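Local coordinates for protein putative phosphoglycolate phosphatase (Lactobacillus delbrueckii, PDB 2HI0) that probably hydrolyses the phosphate ester of 2-phosphoglycolate, as a phosphatase of the haloacid dehalogenase superfamily with a bound sodium ion, at residues Glu138-Leu143 and Asp153-Glu158. Residues are numbered along the deposited sequence; the frame is centred on the assembly and turned at random.
Sequences EAVQVL and DFALGE
Val-140 meets Gly-157 and Ala-155 where helix 137-147 packs on strand 154-158, an outermost strand of the parallel sheet. Val-140 CG2 sits on Gly-157 CA at 3.7 Å, while Val-140 CG1, anti to the backbone N (chi1 168°), lies against the Leu-156 to Gly-157 peptide and touches Ala-155 CB only loosely, at 4.4 Å. A CB on Gly-157 would point at the helix and run into Val-140 CG2, and its absence lets the two backbones approach to 5.7 Å between the CA atoms of Val-140 and Gly-157.

The direct polar link comes from Gln-141, whose chain bends at chi2 (-54°) and whose NE2 donates to Ala-155 O at 3.0 Å. The oxygen lies almost in the plane of the Gln-141 amide, whereas the nitrogen sits well above the carbonyl plane of Ala-155. Asn-137 OD1 also bonds to Gln-141 NE2 and to Gly-157 N, tying the helix start to the same strand. An alanine in place of Gln-141 would probably leave Ala-155 O without this donor and Asn-137 OD1 with one bond fewer.

A water bridges the N-terminal part of the helix and the C-terminal end of the strand, donating to Glu-138 OE1 (2.9 Å) and Glu-158 O (2.8 Å).

Helix and strand thus complete the beta-alpha-beta unit begun by strand 128-133, joined by close apolar packing at Gly-157 and by side-chain amides and water that engage the strand backbone.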
ATOM      1  N   GLU A 138      -6.194 -10.495  -5.198  1.00 11.63           N
ATOM      2  CA  GLU A 138      -5.702 -11.849  -5.428  1.00 14.63           C
ATOM      3  C   GLU A 138      -4.282 -12.013  -4.869  1.00 14.24           C
ATOM      4  O   GLU A 138      -3.962 -13.032  -4.234  1.00 15.20           O
ATOM      5  CB  GLU A 138      -5.761 -12.156  -6.917  1.00 17.98           C
ATOM      6  CG  GLU A 138      -4.892 -11.247  -7.804  1.00 24.40           C
ATOM      7  CD  GLU A 138      -5.608  -9.995  -8.369  1.00 39.03           C
ATOM      8  OE1 GLU A 138      -6.749  -9.607  -7.882  1.00 18.59           O
ATOM      9  OE2 GLU A 138      -4.979  -9.418  -9.323  1.00 35.11           O
ATOM     10  N   ALA A 139      -3.444 -10.986  -5.053  1.00 10.86           N
ATOM     11  CA  ALA A 139      -2.063 -11.007  -4.575  1.00 10.40           C
ATOM     12  C   ALA A 139      -2.027 -10.778  -3.039  1.00  9.93           C
ATOM     13  O   ALA A 139      -1.289 -11.451  -2.323  1.00 11.07           O
ATOM     14  CB  ALA A 139      -1.217  -9.943  -5.271  1.00 12.56           C
ATOM     15  N   VAL A 140      -2.882  -9.905  -2.520  1.00  8.27           N
ATOM     16  CA  VAL A 140      -2.983  -9.716  -1.088  1.00 10.18           C
ATOM     17  C   VAL A 140      -3.310 -11.048  -0.372  1.00 10.79           C
ATOM     18  O   VAL A 140      -2.695 -11.389   0.643  1.00 10.70           O
ATOM     19  CB  VAL A 140      -4.063  -8.661  -0.708  1.00 12.36           C
ATOM     20  CG1 VAL A 140      -4.358  -8.693   0.858  1.00 10.75           C
ATOM     21  CG2 VAL A 140      -3.595  -7.223  -1.147  1.00 12.45           C
ATOM     22  N   GLN A 141      -4.334 -11.743  -0.851  1.00 10.48           N
ATOM     23  CA  GLN A 141      -4.761 -12.996  -0.236  1.00 10.34           C
ATOM     24  C   GLN A 141      -3.654 -14.080  -0.233  1.00 10.59           C
ATOM     25  O   GLN A 141      -3.437 -14.750   0.795  1.00 12.81           O
ATOM     26  CB  GLN A 141      -6.057 -13.504  -0.891  1.00 11.24           C
ATOM     27  CG  GLN A 141      -7.279 -12.590  -0.768  1.00  9.53           C
ATOM     28  CD  GLN A 141      -7.604 -12.201   0.641  1.00 16.47           C
ATOM     29  OE1 GLN A 141      -7.417 -12.981   1.595  1.00 16.01           O
ATOM     30  NE2 GLN A 141      -8.085 -10.986   0.794  1.00 10.56           N
ATOM     31  N   VAL A 142      -2.932 -14.229  -1.343  1.00 12.39           N
ATOM     32  CA  VAL A 142      -1.829 -15.169  -1.415  1.00 12.98           C
ATOM     33  C   VAL A 142      -0.756 -14.827  -0.372  1.00 13.21           C
ATOM     34  O   VAL A 142      -0.235 -15.687   0.325  1.00 15.36           O
ATOM     35  CB  VAL A 142      -1.160 -15.223  -2.813  1.00 13.11           C
ATOM     36  CG1 VAL A 142       0.138 -16.027  -2.770  1.00 19.89           C
ATOM     37  CG2 VAL A 142      -2.061 -15.899  -3.790  1.00 23.55           C
ATOM     38  N   LEU A 143      -0.411 -13.569  -0.289  1.00 10.69           N
ATOM     39  CA  LEU A 143       0.661 -13.146   0.571  1.00 11.43           C
ATOM     40  C   LEU A 143       0.325 -13.292   2.057  1.00 11.48           C
ATOM     41  O   LEU A 143       1.168 -13.698   2.881  1.00 11.95           O
ATOM     42  CB  LEU A 143       1.063 -11.720   0.187  1.00 10.59           C
ATOM     43  CG  LEU A 143       1.834 -11.601  -1.158  1.00  9.47           C
ATOM     44  CD1 LEU A 143       1.974 -10.146  -1.555  1.00 12.93           C
ATOM     45  CD2 LEU A 143       3.248 -12.294  -1.023  1.00 11.20           C
ATOM     46  N   ASP A 153      -7.445 -10.747  11.305  1.00 14.19           N
ATOM     47  CA  ASP A 153      -8.859 -10.971  11.405  1.00 15.26           C
ATOM     48  C   ASP A 153      -9.581 -10.626  10.111  1.00 14.34           C
ATOM     49  O   ASP A 153     -10.722 -11.018   9.927  1.00 15.84           O
ATOM     50  CB  ASP A 153      -9.406 -10.126  12.549  1.00 16.30           C
ATOM     51  CG  ASP A 153      -8.763 -10.495  13.885  1.00 28.10           C
ATOM     52  OD1 ASP A 153      -8.727 -11.687  14.193  1.00 25.64           O
ATOM     53  OD2 ASP A 153      -8.225  -9.616  14.602  1.00 43.49           O
ATOM     54  N   PHE A 154      -8.903  -9.860   9.239  1.00 12.05           N
ATOM     55  CA  PHE A 154      -9.477  -9.352   8.018  1.00 12.54           C
ATOM     56  C   PHE A 154      -8.352  -8.948   7.080  1.00 12.76           C
ATOM     57  O   PHE A 154      -7.388  -8.335   7.510  1.00 11.06           O
ATOM     58  CB  PHE A 154     -10.364  -8.135   8.317  1.00 12.30           C
ATOM     59  CG  PHE A 154     -11.025  -7.525   7.086  1.00 11.40           C
ATOM     60  CD1 PHE A 154     -12.247  -8.008   6.635  1.00 15.70           C
ATOM     61  CD2 PHE A 154     -10.434  -6.477   6.401  1.00 13.46           C
ATOM     62  CE1 PHE A 154     -12.847  -7.449   5.522  1.00 15.24           C
ATOM     63  CE2 PHE A 154     -11.043  -5.929   5.304  1.00 14.02           C
ATOM     64  CZ  PHE A 154     -12.239  -6.422   4.865  1.00 13.11           C
ATOM     65  N   ALA A 155      -8.494  -9.265   5.802  1.00 11.39           N
ATOM     66  CA  ALA A 155      -7.513  -8.858   4.806  1.00 10.48           C
ATOM     67  C   ALA A 155      -8.256  -8.611   3.510  1.00 11.51           C
ATOM     68  O   ALA A 155      -9.103  -9.419   3.107  1.00 12.46           O
ATOM     69  CB  ALA A 155      -6.395  -9.904   4.613  1.00 10.92           C
ATOM     70  N   LEU A 156      -8.011  -7.452   2.911  1.00 10.44           N
ATOM     71  CA  LEU A 156      -8.655  -7.084   1.653  1.00  8.38           C
ATOM     72  C   LEU A 156      -7.712  -6.242   0.792  1.00 10.17           C
ATOM     73  O   LEU A 156      -7.121  -5.271   1.271  1.00 10.50           O
ATOM     74  CB  LEU A 156      -9.905  -6.263   1.942  1.00  9.66           C
ATOM     75  CG  LEU A 156     -10.723  -5.818   0.716  1.00 12.33           C
ATOM     76  CD1 LEU A 156     -11.277  -7.035  -0.051  1.00 11.94           C
ATOM     77  CD2 LEU A 156     -11.842  -4.853   1.211  1.00 14.65           C
ATOM     78  N   GLY A 157      -7.610  -6.599  -0.495  1.00  8.48           N
ATOM     79  CA  GLY A 157      -7.008  -5.764  -1.496  1.00 10.34           C
ATOM     80  C   GLY A 157      -8.015  -5.203  -2.501  1.00 11.69           C
ATOM     81  O   GLY A 157      -9.193  -5.446  -2.399  1.00 12.11           O
ATOM     82  N   GLU A 158      -7.520  -4.475  -3.490  1.00 10.79           N
ATOM     83  CA  GLU A 158      -8.330  -3.809  -4.466  1.00 11.25           C
ATOM     84  C   GLU A 158      -9.035  -4.815  -5.388  1.00 11.54           C
ATOM     85  O   GLU A 158      -8.448  -5.832  -5.824  1.00 11.47           O
ATOM     86  CB  GLU A 158      -7.464  -2.813  -5.241  1.00 13.27           C
ATOM     87  CG  GLU A 158      -8.176  -2.026  -6.334  1.00 16.98           C
ATOM     88  CD  GLU A 158      -8.172  -2.723  -7.692  1.00 25.24           C
ATOM     89  OE1 GLU A 158      -7.089  -3.271  -8.112  1.00 23.68           O
ATOM     90  OE2 GLU A 158      -9.263  -2.719  -8.331  1.00 26.66           O
TER
HETATM   91  O   HOH W   1      -8.140  -7.128  -8.275  1.00 23.41           O